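Local coordinates for protein cytochrome c (PDB 6RTE) that oxidises dihydro-heme d1 to heme d1 as a dehydrogenase of heme d1 biosynthesis, carrying a heme c domain beside an eight-bladed beta-propeller, at residues L68-L81 with L96-Y109. Numbering follows the deposited sequence.
With HEC (heme c), chain C.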
ATOM      1  N   LEU A  68      -8.890  -9.479 -10.068  1.00 25.78           N
ATOM      2  CA  LEU A  68      -7.900 -10.255 -10.810  1.00 25.44           C
ATOM      3  C   LEU A  68      -7.036  -9.393 -11.717  1.00 27.65           C
ATOM      4  O   LEU A  68      -6.360  -9.927 -12.613  1.00 27.39           O
ATOM      5  CB  LEU A  68      -8.611 -11.340 -11.633  1.00 26.93           C
ATOM      6  CG  LEU A  68      -9.518 -12.261 -10.805  1.00 28.10           C
ATOM      7  CD1 LEU A  68     -10.246 -13.274 -11.682  1.00 28.41           C
ATOM      8  CD2 LEU A  68      -8.728 -12.969  -9.708  1.00 31.91           C
ATOM      9  N   SER A  69      -7.018  -8.079 -11.492  1.00 30.55           N
ATOM     10  CA  SER A  69      -6.259  -7.154 -12.337  1.00 36.76           C
ATOM     11  C   SER A  69      -4.777  -7.480 -12.395  1.00 39.84           C
ATOM     12  O   SER A  69      -4.106  -7.098 -13.359  1.00 42.98           O
ATOM     13  CB  SER A  69      -6.449  -5.715 -11.831  1.00 39.82           C
ATOM     14  OG  SER A  69      -5.852  -5.533 -10.552  1.00 42.32           O
ATOM     15  N   ARG A  70      -4.247  -8.181 -11.399  1.00 38.99           N
ATOM     16  CA  ARG A  70      -2.843  -8.551 -11.384  1.00 41.20           C
ATOM     17  C   ARG A  70      -2.605  -9.998 -11.792  1.00 37.61           C
ATOM     18  O   ARG A  70      -1.454 -10.441 -11.794  1.00 38.68           O
ATOM     19  CB  ARG A  70      -2.247  -8.321  -9.990  1.00 48.10           C
ATOM     20  CG  ARG A  70      -1.508  -7.009  -9.826  1.00 57.19           C
ATOM     21  CD  ARG A  70      -2.438  -5.867  -9.465  1.00 63.77           C
ATOM     22  NE  ARG A  70      -1.826  -4.967  -8.485  1.00 68.34           N
ATOM     23  CZ  ARG A  70      -2.470  -3.981  -7.866  1.00 69.14           C
ATOM     24  NH1 ARG A  70      -3.751  -3.757  -8.115  1.00 66.91           N
ATOM     25  NH2 ARG A  70      -1.828  -3.218  -6.993  1.00 71.94           N
ATOM     26  N   LEU A  71      -3.655 -10.737 -12.134  1.00 34.21           N
ATOM     27  CA  LEU A  71      -3.564 -12.152 -12.475  1.00 33.27           C
ATOM     28  C   LEU A  71      -3.983 -12.311 -13.932  1.00 32.54           C
ATOM     29  O   LEU A  71      -5.140 -12.059 -14.278  1.00 29.62           O
ATOM     30  CB  LEU A  71      -4.459 -12.984 -11.555  1.00 34.76           C
ATOM     31  CG  LEU A  71      -4.405 -14.506 -11.718  1.00 37.72           C
ATOM     32  CD1 LEU A  71      -3.065 -15.057 -11.211  1.00 39.95           C
ATOM     33  CD2 LEU A  71      -5.580 -15.149 -10.990  1.00 37.63           C
ATOM     34  N   LYS A  72      -3.054 -12.714 -14.781  1.00 36.10           N
ATOM     35  CA  LYS A  72      -3.388 -12.917 -16.188  1.00 40.10           C
ATOM     36  C   LYS A  72      -4.312 -14.124 -16.335  1.00 37.29           C
ATOM     37  O   LYS A  72      -4.172 -15.108 -15.596  1.00 36.78           O
ATOM     38  CB  LYS A  72      -2.122 -13.117 -17.016  1.00 46.96           C
ATOM     39  CG  LYS A  72      -1.287 -11.852 -17.166  1.00 54.05           C
ATOM     40  CD  LYS A  72      -0.208 -12.018 -18.230  1.00 62.32           C
ATOM     41  CE  LYS A  72       0.788 -10.856 -18.215  1.00 66.69           C
ATOM     42  NZ  LYS A  72       1.549 -10.781 -16.932  1.00 67.83           N
ATOM     43  N   PRO A  73      -5.265 -14.079 -17.269  1.00 36.50           N
ATOM     44  CA  PRO A  73      -6.190 -15.218 -17.419  1.00 36.28           C
ATOM     45  C   PRO A  73      -5.506 -16.556 -17.614  1.00 35.34           C
ATOM     46  O   PRO A  73      -6.018 -17.578 -17.130  1.00 31.81           O
ATOM     47  CB  PRO A  73      -7.021 -14.807 -18.640  1.00 38.18           C
ATOM     48  CG  PRO A  73      -7.093 -13.294 -18.495  1.00 37.51           C
ATOM     49  CD  PRO A  73      -5.694 -12.920 -18.073  1.00 35.83           C
ATOM     50  N   ALA A  74      -4.360 -16.590 -18.301  1.00 38.67           N
ATOM     51  CA  ALA A  74      -3.635 -17.845 -18.443  1.00 41.52           C
ATOM     52  C   ALA A  74      -3.135 -18.342 -17.091  1.00 39.45           C
ATOM     53  O   ALA A  74      -3.075 -19.557 -16.858  1.00 39.27           O
ATOM     54  CB  ALA A  74      -2.470 -17.675 -19.423  1.00 44.46           C
ATOM     55  N   GLN A  75      -2.789 -17.420 -16.184  1.00 38.15           N
ATOM     56  CA  GLN A  75      -2.363 -17.818 -14.845  1.00 38.74           C
ATOM     57  C   GLN A  75      -3.550 -18.275 -14.007  1.00 36.04           C
ATOM     58  O   GLN A  75      -3.436 -19.234 -13.231  1.00 35.88           O
ATOM     59  CB  GLN A  75      -1.629 -16.658 -14.170  1.00 42.11           C
ATOM     60  CG  GLN A  75      -0.398 -16.188 -14.949  1.00 47.00           C
ATOM     61  CD  GLN A  75       0.180 -14.881 -14.424  1.00 50.74           C
ATOM     62  OE1 GLN A  75      -0.535 -14.049 -13.853  1.00 49.09           O
ATOM     63  NE2 GLN A  75       1.484 -14.695 -14.610  1.00 54.94           N
ATOM     64  N   ALA A  76      -4.700 -17.605 -14.145  1.00 33.17           N
ATOM     65  CA  ALA A  76      -5.914 -18.083 -13.486  1.00 32.93           C
ATOM     66  C   ALA A  76      -6.271 -19.486 -13.958  1.00 33.85           C
ATOM     67  O   ALA A  76      -6.663 -20.341 -13.155  1.00 35.50           O
ATOM     68  CB  ALA A  76      -7.075 -17.128 -13.750  1.00 31.23           C
ATOM     69  N   ARG A  77      -6.144 -19.740 -15.265  1.00 33.58           N
ATOM     70  CA  ARG A  77      -6.452 -21.062 -15.796  1.00 36.65           C
ATOM     71  C   ARG A  77      -5.594 -22.132 -15.133  1.00 40.76           C
ATOM     72  O   ARG A  77      -6.093 -23.206 -14.770  1.00 41.30           O
ATOM     73  CB  ARG A  77      -6.238 -21.069 -17.304  1.00 38.50           C
ATOM     74  CG  ARG A  77      -6.851 -22.258 -18.015  1.00 42.90           C
ATOM     75  CD  ARG A  77      -6.729 -22.113 -19.521  1.00 46.27           C
ATOM     76  NE  ARG A  77      -7.423 -23.193 -20.216  1.00 49.11           N
ATOM     77  CZ  ARG A  77      -6.895 -24.392 -20.445  1.00 51.59           C
ATOM     78  NH1 ARG A  77      -5.660 -24.670 -20.045  1.00 50.89           N
ATOM     79  NH2 ARG A  77      -7.609 -25.315 -21.081  1.00 54.62           N
ATOM     80  N   GLU A  78      -4.298 -21.860 -14.966  1.00 42.29           N
ATOM     81  CA  GLU A  78      -3.420 -22.854 -14.363  1.00 45.23           C
ATOM     82  C   GLU A  78      -3.752 -23.057 -12.894  1.00 41.55           C
ATOM     83  O   GLU A  78      -3.651 -24.183 -12.390  1.00 42.24           O
ATOM     84  CB  GLU A  78      -1.958 -22.440 -14.542  1.00 49.78           C
ATOM     85  CG  GLU A  78      -1.494 -22.402 -15.997  1.00 56.84           C
ATOM     86  CD  GLU A  78      -1.301 -23.793 -16.600  1.00 66.57           C
ATOM     87  OE1 GLU A  78      -1.634 -24.796 -15.933  1.00 70.35           O
ATOM     88  OE2 GLU A  78      -0.809 -23.882 -17.747  1.00 70.48           O
ATOM     89  N   VAL A  79      -4.166 -21.987 -12.202  1.00 38.77           N
ATOM     90  CA  VAL A  79      -4.585 -22.107 -10.813  1.00 39.37           C
ATOM     91  C   VAL A  79      -5.842 -22.962 -10.704  1.00 39.90           C
ATOM     92  O   VAL A  79      -5.965 -23.799  -9.800  1.00 42.14           O
ATOM     93  CB  VAL A  79      -4.804 -20.710 -10.196  1.00 38.69           C
ATOM     94  CG1 VAL A  79      -5.367 -20.839  -8.792  1.00 38.61           C
ATOM     95  CG2 VAL A  79      -3.505 -19.923 -10.167  1.00 39.21           C
ATOM     96  N   ILE A  80      -6.796 -22.766 -11.619  1.00 37.63           N
ATOM     97  CA  ILE A  80      -8.031 -23.544 -11.577  1.00 39.46           C
ATOM     98  C   ILE A  80      -7.746 -25.020 -11.830  1.00 42.92           C
ATOM     99  O   ILE A  80      -8.401 -25.901 -11.260  1.00 45.57           O
ATOM    100  CB  ILE A  80      -9.042 -22.992 -12.602  1.00 40.00           C
ATOM    101  CG1 ILE A  80      -9.505 -21.596 -12.192  1.00 41.63           C
ATOM    102  CG2 ILE A  80     -10.219 -23.959 -12.754  1.00 40.29           C
ATOM    103  CD1 ILE A  80     -10.284 -20.866 -13.283  1.00 42.77           C
ATOM    104  N   LEU A  81      -6.777 -25.319 -12.693  1.00 43.48           N
ATOM    105  CA  LEU A  81      -6.560 -26.704 -13.097  1.00 46.57           C
ATOM    106  C   LEU A  81      -5.687 -27.456 -12.100  1.00 49.25           C
ATOM    107  O   LEU A  81      -5.985 -28.606 -11.753  1.00 51.78           O
ATOM    108  CB  LEU A  81      -5.931 -26.752 -14.491  1.00 47.35           C
ATOM    109  CG  LEU A  81      -6.855 -26.333 -15.631  1.00 47.38           C
ATOM    110  CD1 LEU A  81      -6.095 -26.269 -16.938  1.00 49.40           C
ATOM    111  CD2 LEU A  81      -8.038 -27.284 -15.737  1.00 48.02           C
ATOM    112  N   LEU A  96     -12.885 -31.152 -14.550  1.00 70.99           N
ATOM    113  CA  LEU A  96     -13.372 -30.402 -15.700  1.00 69.35           C
ATOM    114  C   LEU A  96     -12.306 -30.363 -16.787  1.00 64.94           C
ATOM    115  O   LEU A  96     -11.104 -30.355 -16.501  1.00 63.87           O
ATOM    116  CB  LEU A  96     -13.792 -28.986 -15.290  1.00 70.52           C
ATOM    117  CG  LEU A  96     -12.815 -28.156 -14.457  1.00 71.02           C
ATOM    118  CD1 LEU A  96     -11.850 -27.403 -15.356  1.00 71.31           C
ATOM    119  CD2 LEU A  96     -13.571 -27.194 -13.553  1.00 69.08           C
ATOM    120  N   ASP A  97     -12.767 -30.337 -18.044  1.00 63.90           N
ATOM    121  CA  ASP A  97     -11.892 -30.430 -19.201  1.00 63.47           C
ATOM    122  C   ASP A  97     -11.477 -29.036 -19.680  1.00 62.87           C
ATOM    123  O   ASP A  97     -11.777 -28.018 -19.048  1.00 61.32           O
ATOM    124  CB  ASP A  97     -12.574 -31.221 -20.324  1.00 65.37           C
ATOM    125  CG  ASP A  97     -13.973 -30.711 -20.649  1.00 63.87           C
ATOM    126  OD1 ASP A  97     -14.186 -29.478 -20.691  1.00 60.65           O
ATOM    127  OD2 ASP A  97     -14.861 -31.558 -20.882  1.00 65.70           O
ATOM    128  N   ASP A  98     -10.775 -28.987 -20.820  1.00 63.29           N
ATOM    129  CA  ASP A  98     -10.244 -27.723 -21.326  1.00 60.22           C
ATOM    130  C   ASP A  98     -11.355 -26.722 -21.623  1.00 55.49           C
ATOM    131  O   ASP A  98     -11.222 -25.531 -21.328  1.00 52.28           O
ATOM    132  CB  ASP A  98      -9.416 -27.971 -22.589  1.00 63.20           C
ATOM    133  CG  ASP A  98      -8.008 -28.449 -22.293  1.00 66.39           C
ATOM    134  OD1 ASP A  98      -7.605 -28.482 -21.110  1.00 66.77           O
ATOM    135  OD2 ASP A  98      -7.298 -28.792 -23.265  1.00 69.32           O
ATOM    136  N   ALA A  99     -12.447 -27.181 -22.240  1.00 55.47           N
ATOM    137  CA  ALA A  99     -13.538 -26.268 -22.568  1.00 53.44           C
ATOM    138  C   ALA A  99     -14.173 -25.700 -21.305  1.00 50.62           C
ATOM    139  O   ALA A  99     -14.577 -24.533 -21.269  1.00 48.43           O
ATOM    140  CB  ALA A  99     -14.584 -26.983 -23.418  1.00 55.44           C
ATOM    141  N   ALA A 100     -14.269 -26.514 -20.255  1.00 51.15           N
ATOM    142  CA  ALA A 100     -14.859 -26.051 -19.007  1.00 49.68           C
ATOM    143  C   ALA A 100     -13.926 -25.087 -18.288  1.00 46.50           C
ATOM    144  O   ALA A 100     -14.380 -24.117 -17.670  1.00 41.26           O
ATOM    145  CB  ALA A 100     -15.202 -27.253 -18.130  1.00 52.73           C
ATOM    146  N   ALA A 101     -12.613 -25.330 -18.370  1.00 48.55           N
ATOM    147  CA  ALA A 101     -11.651 -24.411 -17.767  1.00 46.90           C
ATOM    148  C   ALA A 101     -11.663 -23.065 -18.485  1.00 42.27           C
ATOM    149  O   ALA A 101     -11.662 -22.012 -17.838  1.00 38.15           O
ATOM    150  CB  ALA A 101     -10.250 -25.023 -17.795  1.00 48.97           C
ATOM    151  N   ASP A 102     -11.683 -23.083 -19.823  1.00 42.68           N
ATOM    152  CA  ASP A 102     -11.764 -21.835 -20.570  1.00 43.90           C
ATOM    153  C   ASP A 102     -13.059 -21.098 -20.255  1.00 43.43           C
ATOM    154  O   ASP A 102     -13.062 -19.873 -20.077  1.00 42.41           O
ATOM    155  CB  ASP A 102     -11.664 -22.101 -22.073  1.00 49.14           C
ATOM    156  CG  ASP A 102     -10.401 -22.847 -22.456  1.00 54.26           C
ATOM    157  OD1 ASP A 102      -9.380 -22.716 -21.747  1.00 55.13           O
ATOM    158  OD2 ASP A 102     -10.435 -23.564 -23.475  1.00 57.86           O
ATOM    159  N   ALA A 103     -14.175 -21.831 -20.179  1.00 44.35           N
ATOM    160  CA  ALA A 103     -15.445 -21.200 -19.841  1.00 44.42           C
ATOM    161  C   ALA A 103     -15.365 -20.502 -18.490  1.00 40.84           C
ATOM    162  O   ALA A 103     -15.855 -19.373 -18.333  1.00 40.37           O
ATOM    163  CB  ALA A 103     -16.563 -22.235 -19.838  1.00 47.47           C
ATOM    164  N   LEU A 104     -14.756 -21.159 -17.497  1.00 39.34           N
ATOM    165  CA  LEU A 104     -14.673 -20.561 -16.171  1.00 38.36           C
ATOM    166  C   LEU A 104     -13.812 -19.301 -16.193  1.00 34.85           C
ATOM    167  O   LEU A 104     -14.199 -18.274 -15.624  1.00 32.69           O
ATOM    168  CB  LEU A 104     -14.135 -21.584 -15.174  1.00 41.17           C
ATOM    169  CG  LEU A 104     -15.204 -22.474 -14.529  1.00 43.42           C
ATOM    170  CD1 LEU A 104     -14.569 -23.684 -13.858  1.00 45.75           C
ATOM    171  CD2 LEU A 104     -16.032 -21.676 -13.527  1.00 42.01           C
ATOM    172  N   VAL A 105     -12.656 -19.358 -16.864  1.00 34.47           N
ATOM    173  CA  VAL A 105     -11.792 -18.186 -16.960  1.00 34.62           C
ATOM    174  C   VAL A 105     -12.533 -17.038 -17.630  1.00 33.47           C
ATOM    175  O   VAL A 105     -12.516 -15.894 -17.147  1.00 30.68           O
ATOM    176  CB  VAL A 105     -10.495 -18.529 -17.711  1.00 37.75           C
ATOM    177  CG1 VAL A 105      -9.652 -17.268 -17.936  1.00 36.18           C
ATOM    178  CG2 VAL A 105      -9.697 -19.572 -16.943  1.00 41.14           C
ATOM    179  N   ALA A 106     -13.191 -17.322 -18.755  1.00 36.46           N
ATOM    180  CA  ALA A 106     -13.946 -16.289 -19.457  1.00 37.07           C
ATOM    181  C   ALA A 106     -14.965 -15.636 -18.529  1.00 35.19           C
ATOM    182  O   ALA A 106     -15.091 -14.409 -18.504  1.00 33.83           O
ATOM    183  CB  ALA A 106     -14.634 -16.882 -20.689  1.00 39.64           C
ATOM    184  N   TYR A 107     -15.681 -16.447 -17.745  1.00 34.74           N
ATOM    185  CA  TYR A 107     -16.680 -15.932 -16.811  1.00 34.75           C
ATOM    186  C   TYR A 107     -16.055 -15.049 -15.733  1.00 33.35           C
ATOM    187  O   TYR A 107     -16.633 -14.022 -15.350  1.00 33.18           O
ATOM    188  CB  TYR A 107     -17.426 -17.111 -16.177  1.00 34.89           C
ATOM    189  CG  TYR A 107     -18.427 -16.748 -15.104  1.00 37.67           C
ATOM    190  CD1 TYR A 107     -19.632 -16.137 -15.427  1.00 41.23           C
ATOM    191  CD2 TYR A 107     -18.180 -17.044 -13.767  1.00 40.13           C
ATOM    192  CE1 TYR A 107     -20.558 -15.814 -14.441  1.00 45.57           C
ATOM    193  CE2 TYR A 107     -19.091 -16.725 -12.778  1.00 44.76           C
ATOM    194  CZ  TYR A 107     -20.280 -16.109 -13.120  1.00 48.54           C
ATOM    195  OH  TYR A 107     -21.190 -15.793 -12.139  1.00 53.64           O
ATOM    196  N   LEU A 108     -14.883 -15.433 -15.214  1.00 34.30           N
ATOM    197  CA  LEU A 108     -14.281 -14.671 -14.127  1.00 31.34           C
ATOM    198  C   LEU A 108     -13.858 -13.284 -14.596  1.00 28.93           C
ATOM    199  O   LEU A 108     -13.955 -12.314 -13.845  1.00 26.55           O
ATOM    200  CB  LEU A 108     -13.067 -15.404 -13.549  1.00 34.05           C
ATOM    201  CG  LEU A 108     -13.288 -16.728 -12.804  1.00 33.80           C
ATOM    202  CD1 LEU A 108     -12.009 -17.103 -12.073  1.00 32.28           C
ATOM    203  CD2 LEU A 108     -14.442 -16.640 -11.845  1.00 34.18           C
ATOM    204  N   TYR A 109     -13.367 -13.176 -15.833  1.00 28.51           N
ATOM    205  CA  TYR A 109     -12.878 -11.901 -16.337  1.00 30.14           C
ATOM    206  C   TYR A 109     -13.952 -11.086 -17.044  1.00 33.70           C
ATOM    207  O   TYR A 109     -13.713  -9.914 -17.349  1.00 33.22           O
ATOM    208  CB  TYR A 109     -11.675 -12.142 -17.250  1.00 30.84           C
ATOM    209  CG  TYR A 109     -10.450 -12.552 -16.450  1.00 29.82           C
ATOM    210  CD1 TYR A 109     -10.259 -13.875 -16.067  1.00 30.45           C
ATOM    211  CD2 TYR A 109      -9.518 -11.609 -16.033  1.00 29.14           C
ATOM    212  CE1 TYR A 109      -9.162 -14.253 -15.311  1.00 29.97           C
ATOM    213  CE2 TYR A 109      -8.415 -11.982 -15.272  1.00 28.95           C
ATOM    214  CZ  TYR A 109      -8.246 -13.308 -14.913  1.00 29.60           C
ATOM    215  OH  TYR A 109      -7.145 -13.696 -14.170  1.00 29.81           O
TER
HETATM  216 FE   HEC C 501     -10.423 -20.918  -5.675  1.00 29.87          FE
HETATM  217  CHA HEC C 501      -7.771 -18.896  -5.203  1.00 33.69           C
HETATM  218  CHB HEC C 501     -10.672 -19.891  -8.955  1.00 31.08           C
HETATM  219  CHC HEC C 501     -12.933 -23.270  -6.261  1.00 36.51           C
HETATM  220  CHD HEC C 501     -10.613 -21.593  -2.375  1.00 40.73           C
HETATM  221  NA  HEC C 501      -9.429 -19.658  -6.859  1.00 31.19           N
HETATM  222  C1A HEC C 501      -8.349 -18.913  -6.451  1.00 31.43           C
HETATM  223  C2A HEC C 501      -7.888 -18.127  -7.536  1.00 28.69           C
HETATM  224  C3A HEC C 501      -8.695 -18.407  -8.588  1.00 27.20           C
HETATM  225  C4A HEC C 501      -9.662 -19.355  -8.170  1.00 29.28           C
HETATM  226  CMA HEC C 501      -8.585 -17.799  -9.954  1.00 25.90           C
HETATM  227  CAA HEC C 501      -6.723 -17.161  -7.519  1.00 28.12           C
HETATM  228  CBA HEC C 501      -7.236 -15.791  -7.043  1.00 28.73           C
HETATM  229  CGA HEC C 501      -6.194 -14.716  -6.864  1.00 30.35           C
HETATM  230  O1A HEC C 501      -6.524 -13.621  -6.341  1.00 31.35           O
HETATM  231  O2A HEC C 501      -5.020 -14.892  -7.210  1.00 30.95           O
HETATM  232  NB  HEC C 501     -11.595 -21.471  -7.325  1.00 34.43           N
HETATM  233  C1B HEC C 501     -11.528 -20.923  -8.534  1.00 33.65           C
HETATM  234  C2B HEC C 501     -12.481 -21.546  -9.392  1.00 33.99           C
HETATM  235  C3B HEC C 501     -13.128 -22.509  -8.667  1.00 36.46           C
HETATM  236  C4B HEC C 501     -12.529 -22.438  -7.316  1.00 35.57           C
HETATM  237  CMB HEC C 501     -12.710 -21.199 -10.834  1.00 32.47           C
HETATM  238  CAB HEC C 501     -14.183 -23.500  -9.026  1.00 39.39           C
HETATM  239  CBB HEC C 501     -13.893 -24.072 -10.412  1.00 42.50           C
HETATM  240  NC  HEC C 501     -11.583 -22.226  -4.534  1.00 38.07           N
HETATM  241  C1C HEC C 501     -12.545 -23.088  -4.937  1.00 38.35           C
HETATM  242  C2C HEC C 501     -13.056 -23.756  -3.804  1.00 39.72           C
HETATM  243  C3C HEC C 501     -12.381 -23.287  -2.686  1.00 38.80           C
HETATM  244  C4C HEC C 501     -11.466 -22.305  -3.170  1.00 40.34           C
HETATM  245  CMC HEC C 501     -14.141 -24.789  -3.870  1.00 41.88           C
HETATM  246  CAC HEC C 501     -12.514 -23.586  -1.245  1.00 32.54           C
HETATM  247  CBC HEC C 501     -12.136 -24.959  -0.703  1.00 39.72           C
HETATM  248  ND  HEC C 501      -9.429 -20.378  -4.151  1.00 37.67           N
HETATM  249  C1D HEC C 501      -9.638 -20.742  -2.884  1.00 40.28           C
HETATM  250  C2D HEC C 501      -8.653 -20.108  -1.997  1.00 41.82           C
HETATM  251  C3D HEC C 501      -7.857 -19.363  -2.770  1.00 40.26           C
HETATM  252  C4D HEC C 501      -8.372 -19.536  -4.133  1.00 38.01           C
HETATM  253  CMD HEC C 501      -8.555 -20.271  -0.503  1.00 44.44           C
HETATM  254  CAD HEC C 501      -6.701 -18.506  -2.318  1.00 41.25           C
HETATM  255  CBD HEC C 501      -5.400 -19.312  -2.265  1.00 42.59           C
HETATM  256  CGD HEC C 501      -4.214 -18.485  -1.826  1.00 43.52           C
HETATM  257  O1D HEC C 501      -3.994 -18.328  -0.616  1.00 44.38           O
HETATM  258  O2D HEC C 501      -3.444 -17.962  -2.644  1.00 43.64           O
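Where Arg77 and Val105 bring their backbones together, the helical segments 73-81 and 98-109 cross at 127° between their N-to-C directions, their axes 9.6 Å apart at closest approach. Tyr109, ending its helix, inserts its ring between Pro73 and Leu68. Pro73 CG lies over the centre of one face, 3.6 Å from the ring centroid, while Leu68 CD1 covers the opposite face nearer the rim; both are CH-pi contacts. Proline suits the first turn, where its missing N-H costs no helix bond, and its flat side fits the ring. The Tyr109 hydroxyl donates to Leu71 O at 2.6 Å, approaching from above the carbonyl plane, and so ties the loop before the helix to the end of its partner. Ala76, small enough to admit the ring, sets CB at its edge, 3.5 Å from Tyr109 OH.

Arg77 is a knob among Asp98, Ala101, Asp102 and Val105. With CG anti to the backbone N (chi1 -165°) and the chain extended to NE, it runs past the Val105 methyl CG2 to a short salt bridge, NE to Asp102 OD1 at 2.5 Å; NH2 makes a weak, longer salt bridge to Asp98 OD1. Ala101 CB lies over a guanidinium face and also takes Leu81 CD2 at 3.8 Å. Further inside, branched Ile80 bridges protein and cofactor, its CD1 touching Val105 CG2 and the heme methyl CMB; Leu104 CD1 meets heme CBB. A salt-bridge network at the exposed edge and aliphatic chains toward the heme thus join two helices into one wall of the heme c pocket, an arrangement typical of the helical cytochrome c fold.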